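Local coordinates for protein putative sugar phosphate isomerase (Acidithiobacillus ferrooxidans, PDB 3L2H) that probably binds a metal ion in a cupin fold and may act as a sugar phosphate isomerase, with a substrate that is not established, at residues B[50-55]-B[112-117]; B[56-61]-B[104-109]; B[62-67]-B[128-133]; B[70-75]-B[94-99]. All blocks are in the same frame, centred on the assembly; numbering follows the deposited sequence.

Four contacts fold one cupin chain on itself. From the N terminus, residues 50-55, 56-61, 62-67 and 70-75 each supply the first half of a contact. Interaction 4 closes first, where 94-99 returns beside 70-75. Interaction 2 then closes around it through 104-109, and interaction 1 around both through 112-117. Interaction 3 closes last, at 128-133. It encloses interaction 4 but crosses interactions 1 and 2, since its segments alternate with theirs. Interactions 1 and 4 join strands of one six-stranded sheet. Interaction 2 ties the 56-61 loop to strand 105-108, and interaction 3 ties strand 64-65 to strand 126-131. Interactions 2, 3 and 4 meet around His-63, Glu-70 and His-105.

Interaction 1 (B[50-55]-B[112-117]); sequences LIQIEP and TETLVC
The carboxylate of Glu-54 meets Thr-114 near its OE1 edge and obliquely above its plane. At the edge, Thr-114 OG1 lies 2.8 Å from Glu-54 OE1 and a little off the plane. On the same side, Thr-114 CG2 stands farther above the plane, 3.5 Å from Glu-54 OE2. A bend at chi2 (-50°) brings the carboxyl carbon of Glu-54 back from a CB that points away. Thr-114 CG2 also packs on Gln-52 CB at 3.7 Å. Gln-52 NE2 is hydrogen-bonded to a bound buffer molecule, CXS, probably from the crystallisation liquor.

On the same face Gln-52 and Val-116 lie side by side. Val-116 CG1 also meets Leu-50 CD2 at 3.9 Å. The opposite face carries Ile-51, Ile-53, Leu-115 and Cys-117, all buried. There Ile-51 CG1 approaches Cys-117 CB to 4.0 Å. Ile-53 CB and Leu-115 CB are 4.2 Å apart.

Four backbone hydrogen bonds fix the register. Ile-51 pairs with Cys-117 and Ile-53 with Leu-115, each bonded both ways. Ile-51 N to Cys-117 O is short, at 2.8 Å, and nearly straight. Such an antiparallel ladder, apolar on its inner face, is typical of the cupin beta-barrel.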
loop_
_atom_site.group_PDB
_atom_site.type_symbol
_atom_site.label_atom_id
_atom_site.label_comp_id
_atom_site.label_asym_id
_atom_site.label_seq_id
_atom_site.Cartn_x
_atom_site.Cartn_y
_atom_site.Cartn_z
ATOM N N LEU B 50 9.336 9.289 23.005
ATOM C CA LEU B 50 9.571 10.368 23.951
ATOM C C LEU B 50 11.086 10.581 24.015
ATOM O O LEU B 50 11.852 9.670 24.348
ATOM C CB LEU B 50 8.961 10.050 25.295
ATOM C CG LEU B 50 9.062 11.315 26.159
ATOM C CD1 LEU B 50 7.747 11.599 26.824
ATOM C CD2 LEU B 50 10.235 11.239 27.147
ATOM N N ILE B 51 11.526 11.757 23.613
ATOM C CA ILE B 51 12.963 12.017 23.466
ATOM C C ILE B 51 13.399 13.105 24.424
ATOM O O ILE B 51 12.612 13.992 24.782
ATOM C CB ILE B 51 13.367 12.354 21.978
ATOM C CG1 ILE B 51 12.893 13.743 21.572
ATOM C CG2 ILE B 51 12.794 11.315 21.022
ATOM C CD1 ILE B 51 13.500 14.270 20.285
ATOM N N GLN B 52 14.644 13.003 24.856
ATOM C CA GLN B 52 15.275 14.011 25.701
ATOM C C GLN B 52 16.575 14.431 24.996
ATOM O O GLN B 52 17.392 13.566 24.687
ATOM C CB GLN B 52 15.591 13.477 27.100
ATOM C CG GLN B 52 14.407 12.811 27.796
ATOM C CD GLN B 52 14.820 12.061 29.045
ATOM O OE1 GLN B 52 15.999 11.751 29.235
ATOM N NE2 GLN B 52 13.845 11.765 29.920
ATOM N N ILE B 53 16.718 15.738 24.777
ATOM C CA ILE B 53 17.849 16.350 24.117
ATOM C C ILE B 53 18.467 17.303 25.100
ATOM O O ILE B 53 17.831 18.300 25.522
ATOM C CB ILE B 53 17.400 17.131 22.870
ATOM C CG1 ILE B 53 16.576 16.228 21.950
ATOM C CG2 ILE B 53 18.609 17.763 22.157
ATOM C CD1 ILE B 53 16.075 16.934 20.712
ATOM N N GLU B 54 19.703 17.031 25.471
ATOM C CA GLU B 54 20.393 17.880 26.427
ATOM C C GLU B 54 20.913 19.161 25.784
ATOM O O GLU B 54 21.070 19.245 24.556
ATOM C CB GLU B 54 21.534 17.122 27.121
ATOM C CG GLU B 54 21.102 15.961 27.983
ATOM C CD GLU B 54 19.978 16.278 28.991
ATOM O OE1 GLU B 54 19.796 17.426 29.398
ATOM O OE2 GLU B 54 19.244 15.353 29.397
ATOM N N PRO B 55 21.158 20.192 26.619
ATOM C CA PRO B 55 21.684 21.450 26.066
ATOM C C PRO B 55 22.929 21.206 25.226
ATOM O O PRO B 55 23.792 20.422 25.603
ATOM C CB PRO B 55 21.989 22.270 27.319
ATOM C CG PRO B 55 20.964 21.823 28.289
ATOM C CD PRO B 55 20.857 20.319 28.052
ATOM N N THR B 112 18.948 25.956 28.495
ATOM C CA THR B 112 19.637 25.497 29.694
ATOM C C THR B 112 18.987 24.307 30.410
ATOM O O THR B 112 19.528 23.802 31.393
ATOM C CB THR B 112 19.738 26.673 30.713
ATOM O OG1 THR B 112 18.426 27.194 30.957
ATOM C CG2 THR B 112 20.594 27.754 30.172
ATOM N N GLU B 113 17.816 23.872 29.967
ATOM C CA GLU B 113 17.201 22.684 30.552
ATOM C C GLU B 113 17.023 21.657 29.442
ATOM O O GLU B 113 17.128 21.976 28.263
ATOM C CB GLU B 113 15.872 23.010 31.250
ATOM C CG GLU B 113 14.715 23.303 30.327
ATOM C CD GLU B 113 13.460 23.793 31.057
ATOM O OE1 GLU B 113 12.634 22.964 31.553
ATOM O OE2 GLU B 113 13.276 25.030 31.052
ATOM N N THR B 114 16.764 20.422 29.825
ATOM C CA THR B 114 16.548 19.362 28.851
ATOM C C THR B 114 15.359 19.691 27.971
ATOM O O THR B 114 14.334 20.149 28.470
ATOM C CB THR B 114 16.237 18.023 29.573
ATOM O OG1 THR B 114 17.247 17.818 30.571
ATOM C CG2 THR B 114 16.155 16.836 28.558
ATOM N N LEU B 115 15.476 19.400 26.682
ATOM C CA LEU B 115 14.349 19.560 25.755
ATOM C C LEU B 115 13.679 18.221 25.657
ATOM O O LEU B 115 14.337 17.243 25.273
ATOM C CB LEU B 115 14.833 20.067 24.412
ATOM C CG LEU B 115 13.835 20.137 23.255
ATOM C CD1 LEU B 115 12.625 21.027 23.588
ATOM C CD2 LEU B 115 14.527 20.663 21.982
ATOM N N VAL B 116 12.385 18.150 26.009
ATOM C CA VAL B 116 11.665 16.883 26.022
ATOM C C VAL B 116 10.452 16.955 25.077
ATOM O O VAL B 116 9.615 17.834 25.187
ATOM C CB VAL B 116 11.243 16.475 27.462
ATOM C CG1 VAL B 116 10.532 15.109 27.491
ATOM C CG2 VAL B 116 12.485 16.496 28.390
ATOM N N CYS B 117 10.413 16.047 24.110
ATOM C CA CYS B 117 9.404 16.031 23.064
ATOM C C CYS B 117 8.877 14.652 22.787
ATOM O O CYS B 117 9.548 13.648 23.035
ATOM C CB CYS B 117 9.996 16.476 21.714
ATOM S SG CYS B 117 10.733 18.140 21.753
#

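Interaction 2 (B[56-61]-B[104-109]); sequences GKESTE and AHSISN. With EDO (1,2-ethanediol), chain N.
The 56-61 loop and residues 105-109 run in nearly opposite directions, 162° apart end to end, with a single backbone bridge at Glu-58 and Ser-108. Gly-56 N, Asn-109 N and Ser-59 N give hydrogen bonds to Asn-109 O, Lys-57 O and Ile-107 O.

The hydroxyl of Ser-59, not its carbonyl, accepts from Ile-107 N. With chi1 at 70°, OG sits between the backbone N and the carbonyl carbon, 3.1 Å from Ile-107 N. The same OG is modelled 2.5 Å from O2 of a bound ethanediol, so short that its exact length is doubtful. His-105 NE2 holds that O2 as well, at 2.7 Å, near the plane of the ring. Thr-60 CG2 packs on Ser-106 CB at 3.8 Å.

Beyond, a water links Glu-58 OE1, Ser-106 OG and Ser-108 OG. Glu-58 OE2 is bonded to Asn-27. Asn-109 ND2 reaches Ile-53 O, which ties this contact to the end of strand 46-53.

The ethanediol, probably from the crystallisation liquor, also meets Glu-70. His-105 and Asn-109, four apart in the chain, fit the H-X3-N of the second cupin motif, so the diol probably marks the metal-site pocket.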
loop_
_atom_site.group_PDB
_atom_site.type_symbol
_atom_site.label_atom_id
_atom_site.label_comp_id
_atom_site.label_asym_id
_atom_site.label_seq_id
_atom_site.Cartn_x
_atom_site.Cartn_y
_atom_site.Cartn_z
ATOM N N GLY B 56 22.983 21.841 24.063
ATOM C CA GLY B 56 24.075 21.671 23.135
ATOM C C GLY B 56 23.896 20.558 22.117
ATOM O O GLY B 56 24.721 20.423 21.236
ATOM N N LYS B 57 22.839 19.745 22.217
ATOM C CA LYS B 57 22.651 18.644 21.301
ATOM C C LYS B 57 21.493 18.917 20.352
ATOM O O LYS B 57 20.841 19.908 20.459
ATOM C CB LYS B 57 22.445 17.350 22.069
ATOM C CG LYS B 57 23.523 17.075 23.104
ATOM C CD LYS B 57 24.898 16.905 22.490
ATOM C CE LYS B 57 25.884 16.453 23.554
ATOM N NZ LYS B 57 27.262 16.686 23.087
ATOM N N GLU B 58 21.280 18.023 19.399
ATOM C CA GLU B 58 20.310 18.218 18.354
ATOM C C GLU B 58 19.465 16.969 18.215
ATOM O O GLU B 58 19.846 15.890 18.645
ATOM C CB GLU B 58 20.974 18.487 17.005
ATOM C CG GLU B 58 21.732 19.782 16.834
ATOM C CD GLU B 58 22.282 19.842 15.403
ATOM O OE1 GLU B 58 21.497 19.973 14.408
ATOM O OE2 GLU B 58 23.469 19.602 15.266
ATOM N N SER B 59 18.334 17.122 17.548
ATOM C CA SER B 59 17.359 16.054 17.439
ATOM C C SER B 59 17.678 15.038 16.353
ATOM O O SER B 59 17.196 13.896 16.421
ATOM C CB SER B 59 15.961 16.669 17.179
ATOM O OG SER B 59 15.821 17.248 15.881
ATOM N N THR B 60 18.483 15.451 15.365
ATOM C CA THR B 60 18.636 14.678 14.145
ATOM C C THR B 60 19.732 15.290 13.275
ATOM O O THR B 60 20.343 16.270 13.662
ATOM C CB THR B 60 17.291 14.692 13.331
ATOM O OG1 THR B 60 17.335 13.713 12.294
ATOM C CG2 THR B 60 17.028 16.096 12.753
ATOM N N GLU B 61 20.020 14.682 12.133
ATOM C CA GLU B 61 20.742 15.391 11.079
ATOM C C GLU B 61 19.699 16.017 10.194
ATOM O O GLU B 61 18.723 15.355 9.815
ATOM C CB GLU B 61 21.613 14.446 10.251
ATOM C CG GLU B 61 22.186 15.084 8.979
ATOM C CD GLU B 61 23.179 16.210 9.233
ATOM O OE1 GLU B 61 23.612 16.368 10.397
ATOM O OE2 GLU B 61 23.573 16.954 8.273
ATOM N N ALA B 104 12.972 20.528 4.839
ATOM C CA ALA B 104 14.067 19.924 5.617
ATOM C C ALA B 104 14.106 20.590 6.994
ATOM O O ALA B 104 13.868 21.790 7.104
ATOM C CB ALA B 104 15.408 20.095 4.875
ATOM N N HIS B 105 14.415 19.834 8.032
ATOM C CA HIS B 105 14.493 20.387 9.364
ATOM C C HIS B 105 15.448 19.676 10.277
ATOM O O HIS B 105 15.816 18.513 10.052
ATOM C CB HIS B 105 13.093 20.336 10.037
ATOM C CG HIS B 105 12.871 19.128 10.882
ATOM N ND1 HIS B 105 12.420 17.933 10.372
ATOM C CD2 HIS B 105 13.056 18.929 12.215
ATOM C CE1 HIS B 105 12.348 17.043 11.357
ATOM N NE2 HIS B 105 12.711 17.633 12.491
ATOM N N SER B 106 15.809 20.392 11.337
ATOM C CA SER B 106 16.425 19.834 12.508
ATOM C C SER B 106 16.040 20.724 13.705
ATOM O O SER B 106 15.593 21.841 13.536
ATOM C CB SER B 106 17.953 19.717 12.382
ATOM O OG SER B 106 18.547 20.985 12.118
ATOM N N ILE B 107 16.199 20.185 14.906
ATOM C CA ILE B 107 15.991 20.916 16.144
ATOM C C ILE B 107 17.262 20.868 16.996
ATOM O O ILE B 107 17.900 19.806 17.121
ATOM C CB ILE B 107 14.824 20.312 16.957
ATOM C CG1 ILE B 107 13.490 20.572 16.257
ATOM C CG2 ILE B 107 14.756 20.881 18.415
ATOM C CD1 ILE B 107 12.331 19.630 16.687
ATOM N N SER B 108 17.637 22.036 17.528
ATOM C CA SER B 108 18.741 22.188 18.456
ATOM C C SER B 108 18.211 22.564 19.832
ATOM O O SER B 108 17.196 23.260 19.948
ATOM C CB SER B 108 19.689 23.300 18.002
ATOM O OG SER B 108 20.358 22.973 16.792
ATOM N N ASN B 109 18.875 22.075 20.869
ATOM C CA ASN B 109 18.604 22.556 22.217
ATOM C C ASN B 109 19.720 23.516 22.583
ATOM O O ASN B 109 20.806 23.082 22.953
ATOM C CB ASN B 109 18.499 21.429 23.253
ATOM C CG ASN B 109 18.207 21.952 24.635
ATOM O OD1 ASN B 109 18.112 23.167 24.825
ATOM N ND2 ASN B 109 18.105 21.053 25.627
HETATM C C1 EDO N . 13.266 14.217 14.732
HETATM O O1 EDO N . 13.297 13.984 13.307
HETATM C C2 EDO N . 12.708 15.587 15.035
HETATM O O2 EDO N . 13.750 16.550 14.766
HETATM O O HOH W 1 19.300 21.986 14.543
#

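Interaction 3 (B[62-67]-B[128-133]); sequences YHLHHY and VVDYPN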
loop_
_atom_site.group_PDB
_atom_site.type_symbol
_atom_site.label_atom_id
_atom_site.label_comp_id
_atom_site.label_asym_id
_atom_site.label_seq_id
_atom_site.Cartn_x
_atom_site.Cartn_y
_atom_site.Cartn_z
ATOM N N TYR B 62 19.857 17.302 9.902
ATOM C CA TYR B 62 18.979 18.062 8.989
ATOM C C TYR B 62 18.531 17.202 7.828
ATOM O O TYR B 62 19.364 16.721 7.058
ATOM C CB TYR B 62 19.752 19.253 8.490
ATOM C CG TYR B 62 19.001 20.298 7.695
ATOM C CD1 TYR B 62 18.008 21.085 8.279
ATOM C CD2 TYR B 62 19.295 20.504 6.357
ATOM C CE1 TYR B 62 17.339 22.079 7.539
ATOM C CE2 TYR B 62 18.661 21.491 5.615
ATOM C CZ TYR B 62 17.688 22.270 6.211
ATOM O OH TYR B 62 17.067 23.208 5.465
ATOM N N HIS B 63 17.210 16.992 7.712
ATOM C CA HIS B 63 16.718 16.031 6.733
ATOM C C HIS B 63 15.307 16.327 6.200
ATOM O O HIS B 63 14.530 17.091 6.782
ATOM C CB HIS B 63 16.757 14.615 7.343
ATOM C CG HIS B 63 15.721 14.401 8.397
ATOM N ND1 HIS B 63 15.965 14.605 9.736
ATOM C CD2 HIS B 63 14.393 14.125 8.298
ATOM C CE1 HIS B 63 14.859 14.382 10.425
ATOM N NE2 HIS B 63 13.877 14.129 9.574
ATOM N N LEU B 64 14.997 15.663 5.085
ATOM C CA LEU B 64 13.726 15.781 4.390
ATOM C C LEU B 64 13.275 14.393 3.992
ATOM O O LEU B 64 14.007 13.671 3.303
ATOM C CB LEU B 64 13.896 16.615 3.119
ATOM C CG LEU B 64 12.647 16.793 2.262
ATOM C CD1 LEU B 64 11.611 17.682 2.945
ATOM C CD2 LEU B 64 13.038 17.402 0.923
ATOM N N HIS B 65 12.078 14.005 4.419
ATOM C CA HIS B 65 11.464 12.743 3.987
ATOM C C HIS B 65 10.613 12.949 2.728
ATOM O O HIS B 65 9.872 13.915 2.610
ATOM C CB HIS B 65 10.514 12.195 5.050
ATOM C CG HIS B 65 11.177 11.656 6.269
ATOM N ND1 HIS B 65 11.563 10.343 6.370
ATOM C CD2 HIS B 65 11.431 12.220 7.475
ATOM C CE1 HIS B 65 12.103 10.140 7.562
ATOM N NE2 HIS B 65 12.035 11.260 8.250
ATOM N N HIS B 66 10.664 11.996 1.831
ATOM C CA HIS B 66 9.857 12.048 0.635
ATOM C C HIS B 66 8.518 11.304 0.766
ATOM O O HIS B 66 7.608 11.602 -0.002
ATOM C CB HIS B 66 10.632 11.423 -0.545
ATOM C CG HIS B 66 11.810 12.220 -0.992
ATOM N ND1 HIS B 66 12.146 12.360 -2.321
ATOM C CD2 HIS B 66 12.735 12.924 -0.290
ATOM C CE1 HIS B 66 13.227 13.112 -2.410
ATOM N NE2 HIS B 66 13.601 13.469 -1.193
ATOM N N TYR B 67 8.424 10.320 1.663
ATOM C CA TYR B 67 7.210 9.498 1.816
ATOM C C TYR B 67 6.677 9.402 3.244
ATOM O O TYR B 67 5.454 9.320 3.442
ATOM C CB TYR B 67 7.462 8.055 1.283
ATOM C CG TYR B 67 7.539 8.014 -0.212
ATOM C CD1 TYR B 67 6.385 7.909 -0.979
ATOM C CD2 TYR B 67 8.746 8.155 -0.862
ATOM C CE1 TYR B 67 6.463 7.929 -2.371
ATOM C CE2 TYR B 67 8.844 8.176 -2.277
ATOM C CZ TYR B 67 7.717 8.048 -3.010
ATOM O OH TYR B 67 7.761 8.075 -4.387
ATOM N N VAL B 128 12.524 7.755 0.980
ATOM C CA VAL B 128 13.694 8.404 0.454
ATOM C C VAL B 128 13.922 9.566 1.407
ATOM O O VAL B 128 12.969 10.283 1.753
ATOM C CB VAL B 128 13.513 8.886 -0.978
ATOM C CG1 VAL B 128 14.815 9.597 -1.455
ATOM C CG2 VAL B 128 13.117 7.723 -1.916
ATOM N N VAL B 129 15.143 9.720 1.888
ATOM C CA VAL B 129 15.434 10.790 2.814
ATOM C C VAL B 129 16.636 11.556 2.334
ATOM O O VAL B 129 17.672 10.948 2.036
ATOM C CB VAL B 129 15.705 10.275 4.222
ATOM C CG1 VAL B 129 15.940 11.492 5.195
ATOM C CG2 VAL B 129 14.578 9.341 4.693
ATOM N N ASP B 130 16.523 12.885 2.285
ATOM C CA ASP B 130 17.627 13.727 1.876
ATOM C C ASP B 130 18.302 14.314 3.090
ATOM O O ASP B 130 17.633 14.720 4.035
ATOM C CB ASP B 130 17.185 14.861 0.985
ATOM C CG ASP B 130 16.863 14.399 -0.417
ATOM O OD1 ASP B 130 17.444 13.370 -0.821
ATOM O OD2 ASP B 130 15.979 15.001 -1.070
ATOM N N TYR B 131 19.637 14.297 3.060
ATOM C CA TYR B 131 20.460 14.979 4.065
ATOM C C TYR B 131 21.225 16.098 3.365
ATOM O O TYR B 131 22.395 15.935 2.998
ATOM C CB TYR B 131 21.387 13.989 4.754
ATOM C CG TYR B 131 20.663 12.872 5.447
ATOM C CD1 TYR B 131 20.034 13.070 6.655
ATOM C CD2 TYR B 131 20.597 11.621 4.874
ATOM C CE1 TYR B 131 19.376 12.056 7.300
ATOM C CE2 TYR B 131 19.922 10.584 5.503
ATOM C CZ TYR B 131 19.338 10.801 6.720
ATOM O OH TYR B 131 18.656 9.770 7.339
ATOM N N PRO B 132 20.568 17.240 3.163
ATOM C CA PRO B 132 21.196 18.249 2.287
ATOM C C PRO B 132 22.584 18.732 2.756
ATOM O O PRO B 132 23.436 19.017 1.907
ATOM C CB PRO B 132 20.191 19.396 2.270
ATOM C CG PRO B 132 18.842 18.780 2.709
ATOM C CD PRO B 132 19.196 17.613 3.597
ATOM N N ASN B 133 22.823 18.796 4.062
ATOM C CA ASN B 133 24.100 19.324 4.573
ATOM C C ASN B 133 25.231 18.334 4.404
ATOM O O ASN B 133 26.414 18.746 4.425
ATOM C CB ASN B 133 24.007 19.790 6.037
ATOM C CG ASN B 133 23.113 21.028 6.193
ATOM O OD1 ASN B 133 22.836 21.743 5.211
ATOM N ND2 ASN B 133 22.660 21.270 7.397
HETATM O O HOH W 2 21.800 17.273 6.171
#
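His-66 and Asp-130 meet through their side chains. His-66 NE2 donates to Asp-130 OD2 at 2.8 Å, with an N-H...O angle of 163°. OD2 lies in the plane of the imidazole, but the donor comes to it from well above the carboxylate plane. The two flat groups are turned 85° against each other. His-66 CG, anti to the carbonyl carbon (chi1 -69°), lies 3.7 Å from Val-128 CB. Val-128 CG1 sits over the centre of the ring in a CH-pi contact, 3.9 Å from the centroid. The ring is thus held at one edge and on one face.

Val-129 CG2 packs 3.6 Å from His-65 ND1, and Tyr-131 CE1 lies 3.7 Å from His-63 CB. The amide of Asn-133 lies almost parallel to the Tyr-62 ring. A water bridges Tyr-62 O and Asn-133 N.

Leu-64 and Asp-130 form a hydrogen-bonded antiparallel pair, and His-66 N bonds to Val-128 O. In a second shell, Arg-137 makes a salt bridge to Asp-130 OD1 and Asp-127 holds His-65 ND1. His-63 NE2 is hydrogen-bonded to Glu-70. His-63 and His-65 fit the H-X-H of the first cupin motif, which typically binds a metal in relatives and probably does here.

Interaction 4 (B[70-75]-B[94-99]); sequences EAVYVL and DFVGFP. With EDO (1,2-ethanediol), chain N.
Strands 70-75 and 95-98 form the outermost pair of the antiparallel six-stranded cupin sheet within this chain, where Glu-70 pairs with Phe-98 and Val-72 with Val-96. The strand axes are 4.7 Å apart and 175° from one another. Val-72 N to Val-96 O is the short bond of the ladder at 2.7 Å, and Val-96 N answers to Val-72 O. Phe-98 N and Val-74 N add bonds to Glu-70 O and Asp-94 O, while Glu-70 N to Phe-98 O is weak.

One face carries Ala-71, Tyr-73, Phe-95 and Gly-97. The Phe-95 ring reaches back to Ala-71, with CE1 3.8 Å from its CB; CG anti to the backbone N (chi1 175°) starts it in that direction. Tyr-73 and Phe-95 cross at about a right angle, and Tyr-73 CD1 comes 4.1 Å from Phe-95 CB. Ala-71 and Gly-97 approach to 4.1 Å between CA atoms.

The other face carries Glu-70, Val-72, Val-96 and Phe-98. Val-96 CG1 packs on Val-72 CB at 3.8 Å. Glu-70 stays extended, its OE2 modelled 2.5 Å from O1 of the bound ethanediol, a doubtfully short bond. Val-72 CG2 touches the diol carbon C2, and the Phe-98 ring stacks on His-105.

Phe-95 and Val-96 also pair with a strand of the second subunit, so the sheet continues across the interface. Glu-70 fits the glutamate of the first cupin motif, consistent with a metal site on the inner face of the barrel.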
loop_
_atom_site.group_PDB
_atom_site.type_symbol
_atom_site.label_atom_id
_atom_site.label_comp_id
_atom_site.label_asym_id
_atom_site.label_seq_id
_atom_site.Cartn_x
_atom_site.Cartn_y
_atom_site.Cartn_z
ATOM N N GLU B 70 6.216 13.116 9.562
ATOM C CA GLU B 70 6.876 13.195 10.851
ATOM C C GLU B 70 6.265 14.397 11.574
ATOM O O GLU B 70 5.872 15.352 10.909
ATOM C CB GLU B 70 8.380 13.414 10.614
ATOM C CG GLU B 70 9.215 13.514 11.781
ATOM C CD GLU B 70 10.709 13.432 11.436
ATOM O OE1 GLU B 70 11.192 13.934 10.370
ATOM O OE2 GLU B 70 11.377 12.829 12.265
ATOM N N ALA B 71 6.238 14.375 12.903
ATOM C CA ALA B 71 5.788 15.516 13.685
ATOM C C ALA B 71 6.443 15.521 15.057
ATOM O O ALA B 71 6.916 14.477 15.529
ATOM C CB ALA B 71 4.255 15.510 13.830
ATOM N N VAL B 72 6.449 16.692 15.705
ATOM C CA VAL B 72 7.076 16.875 17.013
ATOM C C VAL B 72 6.145 17.648 17.916
ATOM O O VAL B 72 5.554 18.638 17.487
ATOM C CB VAL B 72 8.422 17.611 16.926
ATOM C CG1 VAL B 72 9.049 17.764 18.343
ATOM C CG2 VAL B 72 9.409 16.909 15.963
ATOM N N TYR B 73 5.968 17.201 19.163
ATOM C CA TYR B 73 5.159 17.939 20.149
ATOM C C TYR B 73 6.030 18.187 21.370
ATOM O O TYR B 73 6.603 17.254 21.938
ATOM C CB TYR B 73 3.843 17.216 20.500
ATOM C CG TYR B 73 2.921 18.000 21.432
ATOM C CD1 TYR B 73 2.012 18.900 20.917
ATOM C CD2 TYR B 73 2.959 17.843 22.809
ATOM C CE1 TYR B 73 1.158 19.637 21.732
ATOM C CE2 TYR B 73 2.103 18.599 23.644
ATOM C CZ TYR B 73 1.205 19.491 23.090
ATOM O OH TYR B 73 0.311 20.227 23.843
ATOM N N VAL B 74 6.210 19.447 21.720
ATOM C CA VAL B 74 7.153 19.805 22.790
ATOM C C VAL B 74 6.475 19.681 24.135
ATOM O O VAL B 74 5.457 20.314 24.372
ATOM C CB VAL B 74 7.696 21.216 22.630
ATOM C CG1 VAL B 74 8.726 21.544 23.759
ATOM C CG2 VAL B 74 8.333 21.417 21.247
ATOM N N LEU B 75 7.047 18.863 25.013
ATOM C CA LEU B 75 6.522 18.670 26.359
ATOM C C LEU B 75 7.183 19.596 27.372
ATOM O O LEU B 75 6.501 20.101 28.250
ATOM C CB LEU B 75 6.689 17.215 26.798
ATOM C CG LEU B 75 5.893 16.195 25.969
ATOM C CD1 LEU B 75 6.259 14.719 26.364
ATOM C CD2 LEU B 75 4.383 16.425 26.049
ATOM N N ASP B 94 4.134 23.560 21.831
ATOM C CA ASP B 94 4.253 23.791 20.378
ATOM C C ASP B 94 4.210 22.463 19.602
ATOM O O ASP B 94 4.635 21.426 20.074
ATOM C CB ASP B 94 5.548 24.490 19.995
ATOM C CG ASP B 94 5.657 25.932 20.503
ATOM O OD1 ASP B 94 4.672 26.517 21.078
ATOM O OD2 ASP B 94 6.804 26.458 20.328
ATOM N N PHE B 95 3.747 22.533 18.364
ATOM C CA PHE B 95 3.636 21.397 17.515
ATOM C C PHE B 95 4.159 21.758 16.156
ATOM O O PHE B 95 3.799 22.822 15.613
ATOM C CB PHE B 95 2.166 21.022 17.387
ATOM C CG PHE B 95 1.894 19.892 16.398
ATOM C CD1 PHE B 95 2.052 18.574 16.761
ATOM C CD2 PHE B 95 1.522 20.177 15.085
ATOM C CE1 PHE B 95 1.807 17.546 15.825
ATOM C CE2 PHE B 95 1.262 19.173 14.186
ATOM C CZ PHE B 95 1.410 17.856 14.559
ATOM N N VAL B 96 4.954 20.862 15.579
ATOM C CA VAL B 96 5.400 21.026 14.216
ATOM C C VAL B 96 5.186 19.711 13.475
ATOM O O VAL B 96 5.455 18.621 14.017
ATOM C CB VAL B 96 6.876 21.577 14.159
ATOM C CG1 VAL B 96 7.795 20.722 14.862
ATOM C CG2 VAL B 96 7.364 21.760 12.706
ATOM N N GLY B 97 4.635 19.819 12.269
ATOM C CA GLY B 97 4.376 18.666 11.435
ATOM C C GLY B 97 5.017 18.818 10.068
ATOM O O GLY B 97 5.059 19.934 9.499
ATOM N N PHE B 98 5.483 17.698 9.525
ATOM C CA PHE B 98 6.141 17.684 8.227
ATOM C C PHE B 98 5.453 16.771 7.233
ATOM O O PHE B 98 5.702 15.549 7.217
ATOM C CB PHE B 98 7.594 17.263 8.391
ATOM C CG PHE B 98 8.367 18.196 9.264
ATOM C CD1 PHE B 98 8.920 19.340 8.730
ATOM C CD2 PHE B 98 8.497 17.969 10.611
ATOM C CE1 PHE B 98 9.579 20.222 9.534
ATOM C CE2 PHE B 98 9.204 18.830 11.399
ATOM C CZ PHE B 98 9.717 19.973 10.855
ATOM N N PRO B 99 4.584 17.357 6.398
ATOM C CA PRO B 99 4.085 16.639 5.247
ATOM C C PRO B 99 5.290 16.228 4.378
ATOM O O PRO B 99 6.347 16.847 4.440
ATOM C CB PRO B 99 3.203 17.679 4.535
ATOM C CG PRO B 99 2.849 18.684 5.603
ATOM C CD PRO B 99 4.053 18.734 6.477
HETATM C C1 EDO N . 13.266 14.217 14.732
HETATM O O1 EDO N . 13.297 13.984 13.307
HETATM C C2 EDO N . 12.708 15.587 15.035
HETATM O O2 EDO N . 13.750 16.550 14.766
#